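Local coordinates for dihydrophenazinedicarboxylate synthase (Burkholderia, PDB 4HMW), which catalyses FMN-dependent oxidations by molecular oxygen in the terminal steps of phenazine antibiotic biosynthesis, releasing hydrogen peroxide, at residues C81-G89 with S140-E148; P30-L38 with F70-V78. All coordinates share one frame; numbering follows the deposited sequence. Where two conformers were deposited one is given.

Contact 1. Residues C81-G89 with S140-E148; sequences CTHSTSRKG and SSASHQSDE. With FMN (flavin mononucleotide), chain D.
Gln145 lays its CB over one face of the His83 imidazole, 3.7 Å from the ring centroid and 22° off the ring normal, a CH-pi contact between the end of strand 77-83 and the loop that follows helix 134-142. With CG anti to the backbone N (chi1 -174°) and the chain extended beyond it, the glutamine carries its amide past the ring to the flavin of FMN. There NE2 donates to FMN O2 at 3.0 Å, and also to the C-terminal carboxylate of Pro215 of the second subunit; OE1 turns back to strand 77-83, taking a weak bond from His83 N at 3.4 Å. Thr82 OG1 donates to the same FMN O2 and itself accepts from Lys88 NZ. The His83 ring is also met at its edge, where CE1 lies 3.2 Å from Ser143 O, in the ring plane. Next door, Ser86 N-caps helix 87-95, its OG accepting from Gly89 N, while Lys88 N, at the start of that helix, donates to FMN O1P at 2.8 Å. Ser146 OG donates to FMN O2P and meets Arg198 of the second subunit. The two segments thus grip one cofactor at both pyrimidine carbonyl and phosphate. Donors gathered at O2 would probably help stabilise negative charge on the reduced flavin, and His83, which probably binds substrate as in related enzymes, is held near the flavin.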
ATOM      1  N   CYS B  81      12.785   8.817  -4.971  1.00 20.06           N
ATOM      2  CA  CYS B  81      13.106  10.174  -4.499  0.69 20.92           C
ATOM      3  C   CYS B  81      11.950  10.813  -3.725  1.00 19.67           C
ATOM      4  O   CYS B  81      10.791  10.564  -4.010  1.00 19.09           O
ATOM      5  CB  CYS B  81      13.422  11.095  -5.673  0.69 26.05           C
ATOM      6  SG  CYS B  81      14.869  10.601  -6.565  0.69 29.44           S
ATOM      7  N   THR B  82      12.276  11.688  -2.789  1.00 19.00           N
ATOM      8  CA  THR B  82      11.260  12.354  -2.030  1.00 19.35           C
ATOM      9  C   THR B  82      11.900  13.530  -1.282  1.00 21.24           C
ATOM     10  O   THR B  82      13.068  13.791  -1.437  1.00 21.57           O
ATOM     11  CB  THR B  82      10.599  11.404  -1.039  1.00 21.82           C
ATOM     12  OG1 THR B  82       9.415  12.039  -0.545  1.00 23.20           O
ATOM     13  CG2 THR B  82      11.533  11.031   0.123  1.00 22.06           C
ATOM     14  N   HIS B  83      11.120  14.260  -0.507  1.00 21.52           N
ATOM     15  CA  HIS B  83      11.674  15.334   0.312  1.00 21.49           C
ATOM     16  C   HIS B  83      12.030  14.776   1.676  1.00 22.62           C
ATOM     17  O   HIS B  83      11.203  14.145   2.306  1.00 22.95           O
ATOM     18  CB  HIS B  83      10.679  16.463   0.501  1.00 24.75           C
ATOM     19  CG  HIS B  83      10.405  17.241  -0.745  1.00 26.67           C
ATOM     20  ND1 HIS B  83      10.174  18.595  -0.754  1.00 25.84           N
ATOM     21  CD2 HIS B  83      10.242  16.830  -2.026  1.00 29.20           C
ATOM     22  CE1 HIS B  83       9.949  19.005  -1.990  1.00 26.28           C
ATOM     23  NE2 HIS B  83       9.973  17.946  -2.782  1.00 30.45           N
ATOM     24  N   SER B  84      13.254  14.998   2.131  1.00 22.83           N
ATOM     25  CA  SER B  84      13.698  14.436   3.415  1.00 26.46           C
ATOM     26  C   SER B  84      12.895  14.992   4.572  1.00 26.41           C
ATOM     27  O   SER B  84      12.838  14.375   5.636  1.00 25.96           O
ATOM     28  CB  SER B  84      15.187  14.687   3.648  1.00 29.35           C
ATOM     29  OG  SER B  84      15.454  16.085   3.812  1.00 30.49           O
ATOM     30  N   THR B  85      12.263  16.143   4.358  1.00 25.60           N
ATOM     31  CA  THR B  85      11.495  16.813   5.404  1.00 29.40           C
ATOM     32  C   THR B  85      10.013  16.517   5.342  1.00 28.09           C
ATOM     33  O   THR B  85       9.211  17.090   6.099  1.00 28.62           O
ATOM     34  CB  THR B  85      11.682  18.342   5.323  1.00 31.07           C
ATOM     35  OG1 THR B  85      11.481  18.764   3.959  1.00 31.53           O
ATOM     36  CG2 THR B  85      13.066  18.717   5.799  1.00 32.97           C
ATOM     37  N   SER B  86       9.642  15.649   4.412  1.00 26.30           N
ATOM     38  CA  SER B  86       8.260  15.202   4.334  1.00 24.78           C
ATOM     39  C   SER B  86       7.973  14.276   5.520  1.00 24.09           C
ATOM     40  O   SER B  86       8.871  13.942   6.297  1.00 25.21           O
ATOM     41  CB  SER B  86       8.033  14.468   3.017  1.00 24.37           C
ATOM     42  OG  SER B  86       8.739  13.241   2.994  1.00 21.99           O
ATOM     43  N   ARG B  87       6.730  13.833   5.647  1.00 23.28           N
ATOM     44  CA  ARG B  87       6.391  12.917   6.715  1.00 23.20           C
ATOM     45  C   ARG B  87       7.147  11.619   6.564  1.00 21.34           C
ATOM     46  O   ARG B  87       7.699  11.130   7.549  1.00 22.08           O
ATOM     47  CB  ARG B  87       4.889  12.659   6.783  1.00 25.57           C
ATOM     48  CG  ARG B  87       4.496  11.629   7.867  1.00 29.05           C
ATOM     49  CD  ARG B  87       2.976  11.439   7.997  1.00 33.33           C
ATOM     50  NE  ARG B  87       2.292  12.713   8.285  1.00 36.97           N
ATOM     51  CZ  ARG B  87       2.255  13.309   9.479  1.00 41.11           C
ATOM     52  NH1 ARG B  87       2.862  12.764  10.514  1.00 43.70           N
ATOM     53  NH2 ARG B  87       1.619  14.465   9.653  1.00 41.15           N
ATOM     54  N   LYS B  88       7.219  11.081   5.338  1.00 19.97           N
ATOM     55  CA  LYS B  88       7.910   9.806   5.149  1.00 20.38           C
ATOM     56  C   LYS B  88       9.397   9.986   5.437  1.00 20.99           C
ATOM     57  O   LYS B  88      10.050   9.089   5.970  1.00 21.13           O
ATOM     58  CB  LYS B  88       7.675   9.257   3.749  1.00 20.32           C
ATOM     59  CG  LYS B  88       8.660   9.712   2.704  1.00 20.15           C
ATOM     60  CD  LYS B  88       8.167   9.394   1.301  1.00 20.28           C
ATOM     61  CE  LYS B  88       6.897  10.158   0.935  1.00 19.57           C
ATOM     62  NZ  LYS B  88       7.076  11.648   0.998  1.00 19.56           N
ATOM     63  N   GLY B  89       9.912  11.160   5.093  1.00 21.27           N
ATOM     64  CA  GLY B  89      11.344  11.408   5.210  1.00 22.83           C
ATOM     65  C   GLY B  89      11.730  11.462   6.685  1.00 24.13           C
ATOM     66  O   GLY B  89      12.735  10.880   7.112  1.00 25.19           O
ATOM     67  N   SER B 140       8.946  21.377  -7.076  1.00 25.93           N
ATOM     68  CA  SER B 140       9.665  20.714  -5.992  0.63 27.41           C
ATOM     69  C   SER B 140      10.460  21.728  -5.156  1.00 26.47           C
ATOM     70  O   SER B 140      10.634  21.544  -3.952  1.00 27.02           O
ATOM     71  CB  SER B 140      10.624  19.654  -6.524  0.63 29.37           C
ATOM     72  OG  SER B 140       9.941  18.520  -7.031  0.63 31.83           O
ATOM     73  N   SER B 141      10.953  22.788  -5.800  1.00 25.38           N
ATOM     74  CA  SER B 141      11.702  23.818  -5.097  1.00 24.72           C
ATOM     75  C   SER B 141      10.769  24.726  -4.295  1.00 24.64           C
ATOM     76  O   SER B 141      11.115  25.143  -3.198  1.00 24.45           O
ATOM     77  CB  SER B 141      12.494  24.678  -6.061  1.00 24.11           C
ATOM     78  OG  SER B 141      13.510  23.929  -6.738  1.00 24.05           O
ATOM     79  N   ALA B 142       9.601  25.016  -4.869  1.00 24.73           N
ATOM     80  CA  ALA B 142       8.619  25.922  -4.282  1.00 25.22           C
ATOM     81  C   ALA B 142       7.849  25.302  -3.133  1.00 25.95           C
ATOM     82  O   ALA B 142       7.332  26.023  -2.267  1.00 25.88           O
ATOM     83  CB  ALA B 142       7.655  26.426  -5.347  1.00 25.13           C
ATOM     84  N   SER B 143       7.782  23.973  -3.134  1.00 24.93           N
ATOM     85  CA  SER B 143       7.021  23.225  -2.149  1.00 24.99           C
ATOM     86  C   SER B 143       7.898  22.586  -1.077  1.00 27.27           C
ATOM     87  O   SER B 143       8.924  21.967  -1.392  1.00 28.27           O
ATOM     88  CB  SER B 143       6.256  22.104  -2.852  1.00 26.24           C
ATOM     89  OG  SER B 143       5.507  21.379  -1.871  1.00 30.95           O
ATOM     90  N   HIS B 144       7.468  22.694   0.183  1.00 27.45           N
ATOM     91  CA  HIS B 144       8.030  21.907   1.276  1.00 25.16           C
ATOM     92  C   HIS B 144       7.076  20.764   1.552  1.00 24.43           C
ATOM     93  O   HIS B 144       6.096  20.926   2.248  1.00 27.19           O
ATOM     94  CB  HIS B 144       8.242  22.768   2.530  1.00 26.46           C
ATOM     95  CG  HIS B 144       9.430  23.673   2.440  1.00 28.40           C
ATOM     96  ND1 HIS B 144       9.394  24.893   1.802  1.00 31.63           N
ATOM     97  CD2 HIS B 144      10.697  23.514   2.880  1.00 31.19           C
ATOM     98  CE1 HIS B 144      10.585  25.462   1.871  1.00 32.68           C
ATOM     99  NE2 HIS B 144      11.395  24.654   2.532  1.00 33.15           N
ATOM    100  N   GLN B 145       7.365  19.627   0.943  1.00 23.24           N
ATOM    101  CA  GLN B 145       6.389  18.533   0.897  1.00 21.55           C
ATOM    102  C   GLN B 145       5.889  18.173   2.285  1.00 24.55           C
ATOM    103  O   GLN B 145       6.688  17.930   3.204  1.00 26.81           O
ATOM    104  CB  GLN B 145       7.020  17.343   0.187  1.00 19.18           C
ATOM    105  CG  GLN B 145       6.076  16.167  -0.079  1.00 21.11           C
ATOM    106  CD  GLN B 145       6.812  15.060  -0.781  1.00 21.73           C
ATOM    107  OE1 GLN B 145       7.746  14.477  -0.224  1.00 22.21           O
ATOM    108  NE2 GLN B 145       6.434  14.788  -2.029  1.00 20.61           N
ATOM    109  N   SER B 146       4.560  18.166   2.420  1.00 25.43           N
ATOM    110  CA  SER B 146       3.856  17.716   3.618  1.00 25.03           C
ATOM    111  C   SER B 146       3.764  18.746   4.761  1.00 26.96           C
ATOM    112  O   SER B 146       3.087  18.511   5.755  1.00 28.99           O
ATOM    113  CB  SER B 146       4.434  16.408   4.126  1.00 23.70           C
ATOM    114  OG  SER B 146       4.416  15.489   3.062  1.00 22.82           O
ATOM    115  N   ASP B 147       4.444  19.881   4.619  1.00 27.09           N
ATOM    116  CA  ASP B 147       4.254  20.953   5.561  1.00 29.42           C
ATOM    117  C   ASP B 147       2.900  21.581   5.261  1.00 29.22           C
ATOM    118  O   ASP B 147       2.363  21.387   4.181  1.00 26.95           O
ATOM    119  CB  ASP B 147       5.404  21.965   5.429  1.00 33.87           C
ATOM    120  CG  ASP B 147       6.737  21.436   5.998  1.00 40.08           C
ATOM    121  OD1 ASP B 147       6.726  20.404   6.704  1.00 45.05           O
ATOM    122  OD2 ASP B 147       7.796  22.091   5.816  1.00 42.63           O
ATOM    123  N   GLU B 148       2.334  22.323   6.216  1.00 29.91           N
ATOM    124  CA  GLU B 148       1.051  22.967   5.992  1.00 29.78           C
ATOM    125  C   GLU B 148       1.110  23.950   4.832  1.00 28.52           C
ATOM    126  O   GLU B 148       2.058  24.739   4.711  1.00 28.58           O
ATOM    127  CB  GLU B 148       0.546  23.673   7.262  1.00 34.00           C
ATOM    128  CG  GLU B 148      -0.847  24.269   7.100  1.00 40.06           C
ATOM    129  CD  GLU B 148      -1.510  24.703   8.415  1.00 45.26           C
ATOM    130  OE1 GLU B 148      -0.831  24.747   9.473  1.00 46.37           O
ATOM    131  OE2 GLU B 148      -2.731  25.005   8.386  1.00 46.56           O
TER
HETATM  132  N1  FMN D 301       5.930  11.558  -3.705  1.00 16.90           N
HETATM  133  C2  FMN D 301       7.299  11.566  -3.648  1.00 19.22           C
HETATM  134  O2  FMN D 301       7.855  12.222  -2.751  1.00 20.77           O
HETATM  135  N3  FMN D 301       8.048  10.871  -4.583  1.00 20.22           N
HETATM  136  C4  FMN D 301       7.443  10.139  -5.575  1.00 20.37           C
HETATM  137  O4  FMN D 301       8.147   9.510  -6.389  1.00 21.17           O
HETATM  138  C4A FMN D 301       6.049  10.125  -5.645  1.00 18.09           C
HETATM  139  N5  FMN D 301       5.415   9.416  -6.641  1.00 18.55           N
HETATM  140  C5A FMN D 301       4.021   9.384  -6.667  1.00 18.04           C
HETATM  141  C6  FMN D 301       3.386   8.636  -7.652  1.00 18.80           C
HETATM  142  C7  FMN D 301       2.000   8.565  -7.685  1.00 19.76           C
HETATM  143  C7M FMN D 301       1.310   7.770  -8.772  1.00 19.77           C
HETATM  144  C8  FMN D 301       1.255   9.275  -6.736  1.00 18.22           C
HETATM  145  C8M FMN D 301      -0.248   9.231  -6.767  1.00 20.47           C
HETATM  146  C9  FMN D 301       1.900  10.025  -5.746  1.00 16.93           C
HETATM  147  C9A FMN D 301       3.274  10.070  -5.708  1.00 16.34           C
HETATM  148  N10 FMN D 301       3.916  10.846  -4.733  1.00 14.79           N
HETATM  149  C10 FMN D 301       5.288  10.830  -4.695  1.00 16.03           C
HETATM  150  C1' FMN D 301       3.148  11.620  -3.696  1.00 16.22           C
HETATM  151  C2' FMN D 301       2.969  10.815  -2.438  1.00 16.90           C
HETATM  152  O2' FMN D 301       1.890   9.906  -2.608  1.00 16.53           O
HETATM  153  C3' FMN D 301       2.699  11.683  -1.223  1.00 18.90           C
HETATM  154  O3' FMN D 301       1.673  12.640  -1.461  1.00 20.69           O
HETATM  155  C4' FMN D 301       3.977  12.370  -0.746  1.00 19.79           C
HETATM  156  O4' FMN D 301       5.247  11.965  -1.196  1.00 18.95           O
HETATM  157  C5' FMN D 301       3.877  13.003   0.612  1.00 19.51           C
HETATM  158  O5' FMN D 301       3.913  11.889   1.476  1.00 21.19           O
HETATM  159  P   FMN D 301       4.082  12.012   3.076  1.00 20.41           P
HETATM  160  O1P FMN D 301       5.561  12.104   3.280  1.00 20.06           O
HETATM  161  O2P FMN D 301       3.312  13.253   3.527  1.00 21.65           O
HETATM  162  O3P FMN D 301       3.482  10.719   3.619  1.00 21.61           O
HETATM  163  O   HOH W   1       8.843  17.086  -5.421  1.00 41.55           O
HETATM  164  O   HOH W   2       8.903  19.441   3.850  1.00 27.48           O
HETATM  165  O   HOH W   3       6.605  17.782   6.721  1.00 36.54           O
HETATM  166  O   HOH W   4       2.062  15.972   7.166  1.00 33.35           O

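Contact 2. Residues P30-L38 with F70-V78; sequences PITLLKRWL and FSSIDDRGV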
ATOM      1  N   PRO B  30      15.958 -12.431  -4.586  1.00 18.83           N
ATOM      2  CA  PRO B  30      14.582 -12.013  -4.928  1.00 17.10           C
ATOM      3  C   PRO B  30      14.531 -10.841  -5.935  1.00 16.23           C
ATOM      4  O   PRO B  30      13.596 -10.724  -6.724  1.00 16.24           O
ATOM      5  CB  PRO B  30      13.974 -11.657  -3.579  1.00 16.91           C
ATOM      6  CG  PRO B  30      15.151 -11.317  -2.702  1.00 16.95           C
ATOM      7  CD  PRO B  30      16.267 -12.218  -3.157  1.00 17.75           C
ATOM      8  N   ILE B  31      15.552  -9.986  -5.961  1.00 16.41           N
ATOM      9  CA  ILE B  31      15.510  -8.870  -6.897  0.57 18.19           C
ATOM     10  C   ILE B  31      15.444  -9.365  -8.341  1.00 18.78           C
ATOM     11  O   ILE B  31      14.815  -8.730  -9.197  1.00 18.20           O
ATOM     12  CB  ILE B  31      16.706  -7.936  -6.720  0.57 21.58           C
ATOM     13  CG1 ILE B  31      16.673  -7.274  -5.339  0.57 23.16           C
ATOM     14  CG2 ILE B  31      16.690  -6.880  -7.758  0.57 22.36           C
ATOM     15  CD1 ILE B  31      15.496  -6.345  -5.109  0.57 24.13           C
ATOM     16  N   THR B  32      16.072 -10.513  -8.607  1.00 18.46           N
ATOM     17  CA  THR B  32      16.019 -11.109  -9.940  1.00 18.82           C
ATOM     18  C   THR B  32      14.554 -11.379 -10.327  1.00 18.32           C
ATOM     19  O   THR B  32      14.144 -11.110 -11.454  1.00 18.59           O
ATOM     20  CB  THR B  32      16.805 -12.439  -9.983  1.00 20.94           C
ATOM     21  OG1 THR B  32      18.182 -12.190  -9.665  1.00 24.18           O
ATOM     22  CG2 THR B  32      16.708 -13.122 -11.338  1.00 20.95           C
ATOM     23  N   LEU B  33      13.771 -11.894  -9.379  1.00 16.66           N
ATOM     24  CA  LEU B  33      12.377 -12.248  -9.638  1.00 14.62           C
ATOM     25  C   LEU B  33      11.527 -10.979  -9.731  1.00 14.90           C
ATOM     26  O   LEU B  33      10.627 -10.883 -10.559  1.00 14.92           O
ATOM     27  CB  LEU B  33      11.840 -13.187  -8.549  1.00 17.32           C
ATOM     28  CG  LEU B  33      10.429 -13.736  -8.739  1.00 18.03           C
ATOM     29  CD1 LEU B  33      10.316 -14.452 -10.065  1.00 19.82           C
ATOM     30  CD2 LEU B  33       9.990 -14.669  -7.597  1.00 16.82           C
ATOM     31  N   LEU B  34      11.836  -9.994  -8.892  1.00 15.76           N
ATOM     32  CA  LEU B  34      11.153  -8.705  -8.980  1.00 15.66           C
ATOM     33  C   LEU B  34      11.283  -8.108 -10.373  1.00 15.31           C
ATOM     34  O   LEU B  34      10.310  -7.651 -10.958  1.00 15.10           O
ATOM     35  CB  LEU B  34      11.700  -7.745  -7.918  1.00 15.47           C
ATOM     36  CG  LEU B  34      11.293  -6.275  -7.957  1.00 18.31           C
ATOM     37  CD1 LEU B  34       9.797  -6.140  -7.829  1.00 18.34           C
ATOM     38  CD2 LEU B  34      12.047  -5.508  -6.823  1.00 20.27           C
ATOM     39  N   LYS B  35      12.492  -8.112 -10.907  1.00 15.00           N
ATOM     40  CA  LYS B  35      12.693  -7.573 -12.242  1.00 14.88           C
ATOM     41  C   LYS B  35      11.958  -8.360 -13.309  1.00 16.33           C
ATOM     42  O   LYS B  35      11.449  -7.776 -14.282  1.00 18.58           O
ATOM     43  CB  LYS B  35      14.171  -7.464 -12.576  1.00 16.89           C
ATOM     44  CG  LYS B  35      14.919  -6.436 -11.734  1.00 18.46           C
ATOM     45  CD  LYS B  35      16.392  -6.310 -12.193  1.00 24.14           C
ATOM     46  CE  LYS B  35      17.104  -5.306 -11.338  1.00 28.69           C
ATOM     47  NZ  LYS B  35      18.562  -5.387 -11.509  1.00 33.53           N
ATOM     48  N   ARG B  36      11.920  -9.682 -13.155  1.00 14.96           N
ATOM     49  CA  ARG B  36      11.232 -10.507 -14.149  1.00 15.84           C
ATOM     50  C   ARG B  36       9.750 -10.179 -14.139  1.00 16.77           C
ATOM     51  O   ARG B  36       9.127 -10.020 -15.187  1.00 15.69           O
ATOM     52  CB  ARG B  36      11.423 -11.995 -13.855  1.00 19.00           C
ATOM     53  CG  ARG B  36      12.764 -12.567 -14.257  1.00 23.71           C
ATOM     54  CD  ARG B  36      12.780 -14.092 -14.050  1.00 26.48           C
ATOM     55  NE  ARG B  36      14.150 -14.571 -13.943  1.00 28.80           N
ATOM     56  CZ  ARG B  36      14.492 -15.768 -13.493  1.00 31.48           C
ATOM     57  NH1 ARG B  36      13.552 -16.620 -13.120  1.00 28.99           N
ATOM     58  NH2 ARG B  36      15.785 -16.105 -13.425  1.00 35.39           N
ATOM     59  N   TRP B  37       9.178 -10.072 -12.927  1.00 14.97           N
ATOM     60  CA  TRP B  37       7.790  -9.763 -12.784  1.00 14.39           C
ATOM     61  C   TRP B  37       7.442  -8.395 -13.360  1.00 13.72           C
ATOM     62  O   TRP B  37       6.391  -8.253 -14.008  1.00 14.66           O
ATOM     63  CB  TRP B  37       7.294  -9.914 -11.323  1.00 12.74           C
ATOM     64  CG  TRP B  37       6.931 -11.305 -10.956  1.00 12.10           C
ATOM     65  CD1 TRP B  37       7.401 -12.456 -11.516  1.00 14.02           C
ATOM     66  CD2 TRP B  37       5.977 -11.712  -9.950  1.00 12.88           C
ATOM     67  NE1 TRP B  37       6.778 -13.548 -10.954  1.00 16.54           N
ATOM     68  CE2 TRP B  37       5.910 -13.126  -9.984  1.00 14.10           C
ATOM     69  CE3 TRP B  37       5.171 -11.020  -9.068  1.00 11.51           C
ATOM     70  CZ2 TRP B  37       5.050 -13.860  -9.149  1.00 13.08           C
ATOM     71  CZ3 TRP B  37       4.341 -11.739  -8.214  1.00 12.55           C
ATOM     72  CH2 TRP B  37       4.283 -13.149  -8.266  1.00 11.93           C
ATOM     73  N   LEU B  38       8.296  -7.401 -13.125  1.00 14.50           N
ATOM     74  CA  LEU B  38       8.046  -6.068 -13.662  1.00 15.11           C
ATOM     75  C   LEU B  38       8.101  -6.075 -15.198  1.00 14.64           C
ATOM     76  O   LEU B  38       7.331  -5.378 -15.870  1.00 16.53           O
ATOM     77  CB  LEU B  38       9.062  -5.038 -13.132  1.00 15.11           C
ATOM     78  CG  LEU B  38       8.663  -4.541 -11.745  1.00 17.33           C
ATOM     79  CD1 LEU B  38       9.830  -4.036 -10.988  1.00 19.98           C
ATOM     80  CD2 LEU B  38       7.622  -3.427 -11.870  1.00 18.78           C
ATOM     81  N   PHE B  70       8.577   4.381  -8.019  1.00 20.49           N
ATOM     82  CA  PHE B  70      10.031   4.240  -7.902  1.00 23.01           C
ATOM     83  C   PHE B  70      10.734   4.543  -9.212  1.00 22.07           C
ATOM     84  O   PHE B  70      10.152   4.382 -10.279  1.00 21.31           O
ATOM     85  CB  PHE B  70      10.437   2.870  -7.312  1.00 20.76           C
ATOM     86  CG  PHE B  70      10.056   1.701  -8.130  1.00 20.84           C
ATOM     87  CD1 PHE B  70      10.847   1.308  -9.196  1.00 21.39           C
ATOM     88  CD2 PHE B  70       8.902   0.971  -7.837  1.00 21.27           C
ATOM     89  CE1 PHE B  70      10.525   0.219  -9.937  1.00 23.18           C
ATOM     90  CE2 PHE B  70       8.571  -0.133  -8.599  1.00 23.30           C
ATOM     91  CZ  PHE B  70       9.384  -0.495  -9.655  1.00 23.58           C
ATOM     92  N   SER B  71      11.963   5.046  -9.120  1.00 24.86           N
ATOM     93  CA  SER B  71      12.752   5.454 -10.278  1.00 28.03           C
ATOM     94  C   SER B  71      13.351   4.283 -11.003  1.00 29.25           C
ATOM     95  O   SER B  71      13.273   4.194 -12.218  1.00 32.06           O
ATOM     96  CB  SER B  71      13.933   6.332  -9.822  1.00 31.33           C
ATOM     97  OG  SER B  71      13.542   7.232  -8.812  1.00 39.70           O
ATOM     98  N   SER B  72      13.964   3.384 -10.244  1.00 26.36           N
ATOM     99  CA  SER B  72      14.695   2.272 -10.818  1.00 25.67           C
ATOM    100  C   SER B  72      14.936   1.195  -9.780  1.00 23.89           C
ATOM    101  O   SER B  72      14.644   1.374  -8.584  1.00 22.07           O
ATOM    102  CB  SER B  72      16.049   2.718 -11.389  1.00 28.32           C
ATOM    103  OG  SER B  72      16.890   3.239 -10.364  1.00 27.58           O
ATOM    104  N   ILE B  73      15.492   0.073 -10.249  1.00 22.38           N
ATOM    105  CA  ILE B  73      15.853  -1.030  -9.378  1.00 22.50           C
ATOM    106  C   ILE B  73      17.257  -1.447  -9.726  1.00 24.60           C
ATOM    107  O   ILE B  73      17.568  -1.730 -10.890  1.00 25.93           O
ATOM    108  CB  ILE B  73      14.919  -2.206  -9.590  1.00 23.10           C
ATOM    109  CG1 ILE B  73      13.497  -1.786  -9.213  1.00 26.83           C
ATOM    110  CG2 ILE B  73      15.292  -3.380  -8.715  1.00 23.41           C
ATOM    111  CD1 ILE B  73      12.496  -2.841  -9.427  1.00 27.91           C
ATOM    112  N   ASP B  74      18.129  -1.468  -8.731  1.00 24.31           N
ATOM    113  CA  ASP B  74      19.468  -2.015  -8.956  1.00 25.86           C
ATOM    114  C   ASP B  74      19.605  -3.320  -8.181  1.00 30.02           C
ATOM    115  O   ASP B  74      18.627  -3.785  -7.564  1.00 33.35           O
ATOM    116  CB  ASP B  74      20.546  -0.989  -8.602  1.00 29.11           C
ATOM    117  CG  ASP B  74      20.600  -0.646  -7.115  1.00 30.24           C
ATOM    118  OD1 ASP B  74      20.110  -1.434  -6.296  1.00 32.03           O
ATOM    119  OD2 ASP B  74      21.185   0.422  -6.767  1.00 31.78           O
ATOM    120  N   ASP B  75      20.790  -3.897  -8.161  1.00 31.08           N
ATOM    121  CA  ASP B  75      20.971  -5.210  -7.543  1.00 35.53           C
ATOM    122  C   ASP B  75      20.775  -5.245  -6.039  1.00 34.18           C
ATOM    123  O   ASP B  75      20.703  -6.320  -5.454  1.00 34.93           O
ATOM    124  CB  ASP B  75      22.361  -5.745  -7.862  1.00 43.19           C
ATOM    125  CG  ASP B  75      22.576  -5.895  -9.342  1.00 53.17           C
ATOM    126  OD1 ASP B  75      22.958  -4.887  -9.986  1.00 57.46           O
ATOM    127  OD2 ASP B  75      22.337  -7.005  -9.875  1.00 57.18           O
ATOM    128  N   ARG B  76      20.673  -4.081  -5.410  1.00 31.66           N
ATOM    129  CA  ARG B  76      20.524  -4.033  -3.963  1.00 32.56           C
ATOM    130  C   ARG B  76      19.140  -3.549  -3.506  1.00 28.99           C
ATOM    131  O   ARG B  76      18.821  -3.659  -2.335  1.00 30.75           O
ATOM    132  CB  ARG B  76      21.601  -3.136  -3.347  1.00 36.61           C
ATOM    133  CG  ARG B  76      23.008  -3.731  -3.348  1.00 42.29           C
ATOM    134  CD  ARG B  76      23.985  -2.812  -2.614  1.00 48.60           C
ATOM    135  NE  ARG B  76      24.332  -1.639  -3.416  1.00 54.77           N
ATOM    136  CZ  ARG B  76      24.883  -0.523  -2.933  1.00 59.17           C
ATOM    137  NH1 ARG B  76      25.147  -0.408  -1.632  1.00 61.91           N
ATOM    138  NH2 ARG B  76      25.170   0.489  -3.751  1.00 59.14           N
ATOM    139  N   GLY B  77      18.342  -2.981  -4.401  1.00 22.46           N
ATOM    140  CA  GLY B  77      17.026  -2.538  -3.988  1.00 20.31           C
ATOM    141  C   GLY B  77      16.369  -1.553  -4.921  1.00 19.74           C
ATOM    142  O   GLY B  77      16.784  -1.343  -6.054  1.00 21.39           O
ATOM    143  N   VAL B  78      15.316  -0.950  -4.407  1.00 17.60           N
ATOM    144  CA  VAL B  78      14.409  -0.108  -5.159  1.00 18.94           C
ATOM    145  C   VAL B  78      14.673   1.364  -4.855  1.00 18.48           C
ATOM    146  O   VAL B  78      14.604   1.786  -3.707  1.00 20.49           O
ATOM    147  CB  VAL B  78      12.992  -0.453  -4.748  1.00 20.19           C
ATOM    148  CG1 VAL B  78      12.014   0.450  -5.469  1.00 24.26           C
ATOM    149  CG2 VAL B  78      12.712  -1.947  -5.048  1.00 19.86           C
TER
HETATM  150  O   HOH W   5      19.187  -8.041 -10.932  1.00 44.39           O
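Ile73 and Leu38 meet methyl to methyl where helix 30-43 packs on the antiparallel beta-hairpin of strands 63-74 and 77-83, part of the FMN-binding split barrel of the pyridoxamine 5'-phosphate oxidase family. The short segments 30-38 and 72-74 run nearly antiparallel, at 148°, with their axes 9.7 Å apart at closest approach. Ile73 supplies the central side chain. Its CB, directed at the helix, lies 4.2 Å from Lys35 CE. At the branch, CG1 lies anti to the carbonyl carbon (chi1 -63°), which leaves CG2 anti to the backbone N, where it touches both Lys35 CE and Ile31 CG2, the latter 3.9 Å away. The other arm leads through CG1 to CD1, which reaches Leu34 CD2 at 3.8 Å and presses on Leu38 CD1 at 3.3 Å, tighter than usual for two methyl carbons. Leu34 CD2 also touches Val78 CG2, so Leu34 spans both strands of the hairpin, while Leu38, one turn on, reaches only Ile73 and Phe70 of segment 70-78. On another face of the helix Trp37 packs edge-to-face against Phe20 and Phe187. The hairpin turn, type I from Asp74 to Gly77, is braced by an Asx turn in which Asp74 OD1 accepts from Arg76 N. The extended Lys35 chain runs alongside Ile73, pointing the other way, with CE near Ile73 O; its NZ donates to a water at 2.8 Å that gives a weak bond to Asp75 OD2.

How the contacts relate
Contact 2 closes before contact 1 opens, so the two follow in series along the chain, with their centres 25 Å apart on opposite sides of the chain's centre. Strand 77-83 joins them: it begins in the hairpin covered by helix 30-43 and ends at the cofactor, beside the loop after helix 134-142. Its antiparallel neighbour, strand 63-74, runs the reverse course, from FMN-binding residues 66-69 to the hairpin. The contacts touch lightly through packing of Ser71 against Cys81. Contact 1 lies at the subunit interface, where the second subunit helps complete the FMN site, whereas contact 2 joins elements of a single subunit and is touched by no other chain.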